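Local structure of TetR transcriptional regulator (Chloroflexus aurantiacus, 3QBM) at residues T83-L88 with Y191-V196; D89-Y94 with T164-V169. The protein probably binds DNA through an N-terminal helix-turn-helix domain and regulates transcription as a member of the TetR family. All coordinates share one frame; numbering follows the deposited sequence. Where two conformers were deposited one is given.

Contact 1. Residues T83-L88 with Y191-V196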
loop_
_atom_site.group_PDB
_atom_site.type_symbol
_atom_site.label_atom_id
_atom_site.label_comp_id
_atom_site.label_asym_id
_atom_site.label_seq_id
_atom_site.Cartn_x
_atom_site.Cartn_y
_atom_site.Cartn_z
ATOM N N THR A 83 -3.615 24.585 0.248
ATOM C CA THR A 83 -4.626 23.558 0.310
ATOM C C THR A 83 -4.108 22.203 -0.157
ATOM O O THR A 83 -4.365 21.163 0.473
ATOM C CB THR A 83 -5.874 23.932 -0.536
ATOM O OG1 THR A 83 -6.239 25.289 -0.257
ATOM C CG2 THR A 83 -6.992 22.969 -0.209
ATOM N N ILE A 84 -3.313 22.201 -1.221
ATOM C CA ILE A 84 -2.763 20.936 -1.711
ATOM C C ILE A 84 -1.765 20.345 -0.679
ATOM O O ILE A 84 -1.773 19.157 -0.410
ATOM C CB ILE A 84 -2.122 21.070 -3.101
ATOM C CG1 ILE A 84 -3.217 21.326 -4.139
ATOM C CG2 ILE A 84 -1.447 19.767 -3.474
ATOM C CD1 ILE A 84 -2.702 21.904 -5.486
ATOM N N ILE A 85 -0.950 21.190 -0.091
ATOM C CA ILE A 85 -0.002 20.737 0.935
ATOM C C ILE A 85 -0.768 20.244 2.210
ATOM O O ILE A 85 -0.347 19.319 2.874
ATOM C CB ILE A 85 1.034 21.866 1.216
ATOM C CG1 ILE A 85 1.917 22.076 0.002
ATOM C CG2 ILE A 85 1.873 21.550 2.473
ATOM C CD1 ILE A 85 2.978 23.144 0.150
ATOM N N ALA A 86 -1.928 20.813 2.496
ATOM C CA ALA A 86 -2.736 20.376 3.643
ATOM C C ALA A 86 -3.260 18.971 3.384
ATOM O O ALA A 86 -3.456 18.194 4.318
ATOM C CB ALA A 86 -3.882 21.353 3.908
ATOM N N PHE A 87 -3.489 18.633 2.114
ATOM C CA PHE A 87 -3.839 17.236 1.747
ATOM C C PHE A 87 -2.710 16.260 2.146
ATOM O O PHE A 87 -2.970 15.197 2.737
ATOM C CB PHE A 87 -4.146 17.172 0.255
ATOM C CG PHE A 87 -4.644 15.850 -0.227
ATOM C CD1 PHE A 87 -3.746 14.857 -0.624
ATOM C CD2 PHE A 87 -6.000 15.598 -0.314
ATOM C CE1 PHE A 87 -4.193 13.619 -1.103
ATOM C CE2 PHE A 87 -6.455 14.340 -0.796
ATOM C CZ PHE A 87 -5.554 13.380 -1.189
ATOM N N LEU A 88 -1.463 16.638 1.872
ATOM C CA LEU A 88 -0.306 15.885 2.340
ATOM C C LEU A 88 -0.299 15.819 3.871
ATOM O O LEU A 88 -0.052 14.741 4.449
ATOM C CB LEU A 88 1.025 16.489 1.863
ATOM C CG LEU A 88 1.192 16.928 0.415
ATOM C CD1 LEU A 88 2.550 17.576 0.162
ATOM C CD2 LEU A 88 0.979 15.739 -0.526
ATOM N N TYR A 191 8.694 19.915 -3.437
ATOM C CA TYR A 191 8.518 19.798 -4.891
ATOM C C TYR A 191 7.393 20.718 -5.388
ATOM O O TYR A 191 7.567 21.471 -6.349
ATOM C CB TYR A 191 8.234 18.347 -5.269
ATOM C CG TYR A 191 7.639 18.175 -6.634
ATOM C CD1 TYR A 191 8.410 18.413 -7.792
ATOM C CD2 TYR A 191 6.313 17.721 -6.809
ATOM C CE1 TYR A 191 7.852 18.231 -9.068
ATOM C CE2 TYR A 191 5.771 17.543 -8.071
ATOM C CZ TYR A 191 6.547 17.806 -9.197
ATOM O OH TYR A 191 6.016 17.621 -10.462
ATOM N N ILE A 192 6.260 20.676 -4.703
ATOM C CA ILE A 192 5.097 21.513 -5.063
ATOM C C ILE A 192 5.422 23.005 -4.901
ATOM O O ILE A 192 5.156 23.830 -5.785
ATOM C CB ILE A 192 3.853 21.070 -4.269
ATOM C CG1 ILE A 192 3.382 19.703 -4.734
ATOM C CG2 ILE A 192 2.717 22.084 -4.426
ATOM C CD1 ILE A 192 2.421 19.067 -3.737
ATOM N N THR A 193 6.055 23.375 -3.804
ATOM C CA THR A 193 6.394 24.783 -3.600
ATOM C C THR A 193 7.414 25.308 -4.630
ATOM O O THR A 193 7.314 26.458 -5.112
ATOM C CB THR A 193 6.976 24.964 -2.197
ATOM O OG1 THR A 193 5.984 24.578 -1.248
ATOM C CG2 THR A 193 7.403 26.414 -1.951
ATOM N N GLN A 194 8.355 24.448 -5.020
ATOM C CA GLN A 194 9.429 24.846 -5.922
ATOM C C GLN A 194 9.057 24.784 -7.398
ATOM O O GLN A 194 9.479 25.635 -8.175
ATOM C CB GLN A 194 10.695 23.995 -5.683
ATOM C CG GLN A 194 11.356 24.258 -4.343
ATOM C CD GLN A 194 12.629 23.461 -4.131
ATOM O OE1 GLN A 194 12.926 22.517 -4.870
ATOM N NE2 GLN A 194 13.385 23.828 -3.096
ATOM N N GLN A 195 8.269 23.777 -7.785
ATOM C CA GLN A 195 7.977 23.521 -9.190
ATOM C C GLN A 195 6.536 23.650 -9.670
ATOM O O GLN A 195 6.319 23.731 -10.853
ATOM C CB GLN A 195 8.481 22.114 -9.573
ATOM C CG GLN A 195 9.962 21.888 -9.245
ATOM C CD GLN A 195 10.549 20.640 -9.894
ATOM O OE1 GLN A 195 10.278 20.353 -11.063
ATOM N NE2 GLN A 195 11.398 19.929 -9.164
ATOM N N VAL A 196 5.562 23.628 -8.767
ATOM C CA VAL A 196 4.156 23.738 -9.125
ATOM C C VAL A 196 3.632 25.150 -8.848
ATOM O O VAL A 196 2.903 25.728 -9.693
ATOM C CB VAL A 196 3.352 22.672 -8.405
ATOM C CG1 VAL A 196 1.819 22.902 -8.510
ATOM C CG2 VAL A 196 3.715 21.274 -8.958
#

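Contact 2. Residues D89-Y94 with T164-V169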
loop_
_atom_site.group_PDB
_atom_site.type_symbol
_atom_site.label_atom_id
_atom_site.label_comp_id
_atom_site.label_asym_id
_atom_site.label_seq_id
_atom_site.Cartn_x
_atom_site.Cartn_y
_atom_site.Cartn_z
ATOM N N ASP A 89 -0.603 16.940 4.527
ATOM C CA ASP A 89 -0.548 17.011 5.965
ATOM C C ASP A 89 -1.564 16.064 6.623
ATOM O O ASP A 89 -1.288 15.495 7.670
ATOM C CB ASP A 89 -0.759 18.423 6.475
ATOM C CG ASP A 89 -0.488 18.518 7.934
ATOM O OD1 ASP A 89 0.650 18.214 8.330
ATOM O OD2 ASP A 89 -1.420 18.806 8.689
ATOM N N VAL A 90 -2.725 15.884 5.995
ATOM C CA VAL A 90 -3.701 14.922 6.500
ATOM C C VAL A 90 -3.027 13.536 6.570
ATOM O O VAL A 90 -3.089 12.865 7.601
ATOM C CB VAL A 90 -4.995 14.883 5.617
ATOM C CG1 VAL A 90 -5.916 13.737 6.042
ATOM C CG2 VAL A 90 -5.739 16.227 5.705
ATOM N N PHE A 91 -2.409 13.088 5.464
ATOM C CA PHE A 91 -1.719 11.801 5.458
ATOM C C PHE A 91 -0.589 11.734 6.496
ATOM O O PHE A 91 -0.444 10.725 7.201
ATOM C CB PHE A 91 -1.168 11.512 4.066
ATOM C CG PHE A 91 -2.177 10.930 3.130
ATOM C CD1 PHE A 91 -2.563 9.614 3.274
ATOM C CD2 PHE A 91 -2.708 11.663 2.097
ATOM C CE1 PHE A 91 -3.449 9.043 2.404
ATOM C CE2 PHE A 91 -3.577 11.069 1.208
ATOM C CZ PHE A 91 -3.966 9.787 1.377
ATOM N N ARG A 92 0.196 12.793 6.589
ATOM C CA ARG A 92 1.250 12.853 7.568
ATOM C C ARG A 92 0.722 12.635 8.991
ATOM O O ARG A 92 1.363 11.920 9.807
ATOM C CB ARG A 92 2.019 14.179 7.470
ATOM C CG ARG A 92 3.173 14.217 8.430
ATOM C CD ARG A 92 4.110 15.356 8.218
ATOM N NE ARG A 92 3.480 16.636 8.440
ATOM C CZ ARG A 92 4.135 17.797 8.589
ATOM N NH1 ARG A 92 5.461 17.862 8.637
ATOM N NH2 ARG A 92 3.442 18.903 8.777
ATOM N N SER A 93 -0.456 13.194 9.270
ATOM C CA SER A 93 -1.060 13.073 10.617
ATOM C C SER A 93 -1.480 11.654 10.984
ATOM O O SER A 93 -1.769 11.371 12.173
ATOM C CB SER A 93 -2.240 14.033 10.777
ATOM O OG SER A 93 -3.398 13.530 10.124
ATOM N N TYR A 94 -1.568 10.769 9.977
ATOM C CA TYR A 94 -1.842 9.343 10.226
ATOM C C TYR A 94 -0.770 8.653 11.069
ATOM O O TYR A 94 -1.075 7.607 11.632
ATOM C CB TYR A 94 -2.009 8.548 8.928
ATOM C CG TYR A 94 -3.256 8.854 8.135
ATOM C CD1 TYR A 94 -4.110 9.896 8.484
ATOM C CD2 TYR A 94 -3.536 8.153 6.973
ATOM C CE1 TYR A 94 -5.222 10.175 7.723
ATOM C CE2 TYR A 94 -4.669 8.415 6.236
ATOM C CZ TYR A 94 -5.497 9.428 6.614
ATOM O OH TYR A 94 -6.615 9.703 5.860
ATOM N N THR A 164 2.554 8.413 -3.268
ATOM C CA THR A 164 3.610 8.705 -2.290
ATOM C C THR A 164 3.150 8.614 -0.861
ATOM O O THR A 164 3.830 7.976 -0.008
ATOM C CB THR A 164 4.208 10.087 -2.548
ATOM O OG1 THR A 164 4.674 10.125 -3.913
ATOM C CG2 THR A 164 5.399 10.367 -1.595
HETATM N N MSE A 165 2.035 9.274 -0.583
HETATM C CA MSE A 165 1.531 9.376 0.781
HETATM C C MSE A 165 1.015 8.019 1.267
HETATM O O MSE A 165 1.317 7.620 2.392
HETATM C CB MSE A 165 0.490 10.496 0.935
HETATM C CG MSE A 165 1.023 11.908 0.712
HETATM SE SE MSE A 165 2.790 12.372 1.453
HETATM C CE MSE A 165 2.384 12.281 3.358
ATOM N N GLU A 166 0.305 7.270 0.425
ATOM C CA GLU A 166 -0.193 5.970 0.828
ATOM C C GLU A 166 0.949 4.981 1.026
ATOM O O GLU A 166 0.906 4.203 1.984
ATOM C CB GLU A 166 -1.212 5.399 -0.172
ATOM C CG GLU A 166 -2.553 6.073 -0.144
ATOM C CD GLU A 166 -3.401 5.716 1.061
ATOM O OE1 GLU A 166 -2.863 5.443 2.159
ATOM O OE2 GLU A 166 -4.618 5.705 0.889
ATOM N N GLY A 167 1.957 4.991 0.136
ATOM C CA GLY A 167 3.174 4.171 0.331
ATOM C C GLY A 167 3.915 4.497 1.646
ATOM O O GLY A 167 4.388 3.620 2.383
ATOM N N ALA A 168 3.943 5.771 1.984
ATOM C CA ALA A 168 4.540 6.188 3.240
ATOM C C ALA A 168 3.725 5.740 4.458
ATOM O O ALA A 168 4.307 5.383 5.475
ATOM C CB ALA A 168 4.759 7.660 3.222
ATOM N N VAL A 169 2.397 5.758 4.358
ATOM C CA VAL A 169 1.505 5.196 5.400
ATOM C C VAL A 169 1.855 3.715 5.633
ATOM O O VAL A 169 2.048 3.287 6.791
ATOM C CB VAL A 169 0.027 5.323 5.055
ATOM C CG1 VAL A 169 -0.829 4.505 6.040
ATOM C CG2 VAL A 169 -0.404 6.782 5.101
#

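Contact 1. Residues T83-L88 with Y191-V196
The helical segments 83-88 and 191-196 run nearly antiparallel, with 151° between their N-to-C directions and 11.0 Å between their axes at closest approach, and the backbones come nearest at I85 and I192, whose CA atoms are 7.9 Å apart. At that separation the gap is bridged by branched aliphatic side chains, and I192 is the central one. Its CG1 lies anti to its own carbonyl carbon and chi2 is extended (164°), which carries CD1 across to the facing helix, where it meets both I84 and L88. I84 crosses it obliquely, presenting the CG2 branch, with I84 CG2 3.9 Å from I192 CD1. L88 meets it tip to tip, and L88 CD1 stands 4.2 Å from the same I192 CD1. The other branch, I192 CG2, faces I85 CG1 more loosely at 4.5 Å.

At the solvent-exposed T193 the contact changes character. I85 is fully extended at chi2 (-180°), so its CD1 reaches T193 OG1 at 3.6 Å, the two side chains crossing at about a right angle. This is a methyl resting on a hydroxyl whose polar need is met within its own helix, since T193 OG1 hydrogen-bonds to A189 O.

The 189 Å² buried here is modest. It is apolar helix-helix packing in the all-helical C-terminal domain of a TetR-family protein, joining an early helix to the last one, away from the magnesium site. I84 also packs on L138 of helix 118-144, I84 and L88 on I161 of helix 154-175, and I85 and L88 on Y185, about two turns back from I192.

Contact 2. Residues D89-Y94 with T164-V169
Within the all-helical C-terminal domain of this TetR-family protein, the end of helix 80-92 and the turn after it pack on helix 154-175, burying 270 Å² in total; F91 and M165, a selenomethionine, bring their CA atoms within 6.2 Å.

The main interaction is CH-pi. M165 CB sits over one face of the F91 ring, 3.8 Å from its centroid and 25° off the normal, displaced toward the rim. Bends at chi2 and chi3 then fold the M165 chain back, so that its CE lies 3.7 Å from F91 CB.

Apolar contacts extend this. V169 CG2 lies at the F91 ring edge, near its plane, and also meets Y94 CD2 at 3.9 Å. F70 and W131 add edge-to-face packing around F91. An alanine in place of F91 would take away the ring that M165 CB and V169 CG2 share and that F70 and W131 pack against, and would probably loosen the join between the two helices.

Polar groups are handled separately. The E166 carboxylate, its chain bent at chi2, brings CD to 3.6 Å from F91 CE1, with its plane 63° from the ring's; E166 OE1 is buried with no partner in the model, so a raised pKa is possible. Away from the interface, R92 forms a salt bridge to D89 and a second to E182.

In the first of these R92 grips side-on, NE and NH2 both converging on D89 OD1, which lies in the guanidinium plane, 2.9 Å from R92 NH2 and 3.2 Å from R92 NE.

Overall arrangement
From the N terminus the chain passes through the predicted DNA-binding region and the long helix 51-74 before reaching helix 80-92, which supplies the first partner of both contacts. Its earlier turns wait for the end of the chain: contact 1 closes a loop of 102 residues when helix 179-196 returns alongside. Its last turn and the residues after it are met sooner, by helix 154-175, so contact 2, spanning 69 residues, nests inside the larger loop. The two centres lie 14 Å apart, and the contacts touch where L88 O meets M165 CE at 3.6 Å. Together they tie helix 80-92 to the final two helices of the C-terminal domain.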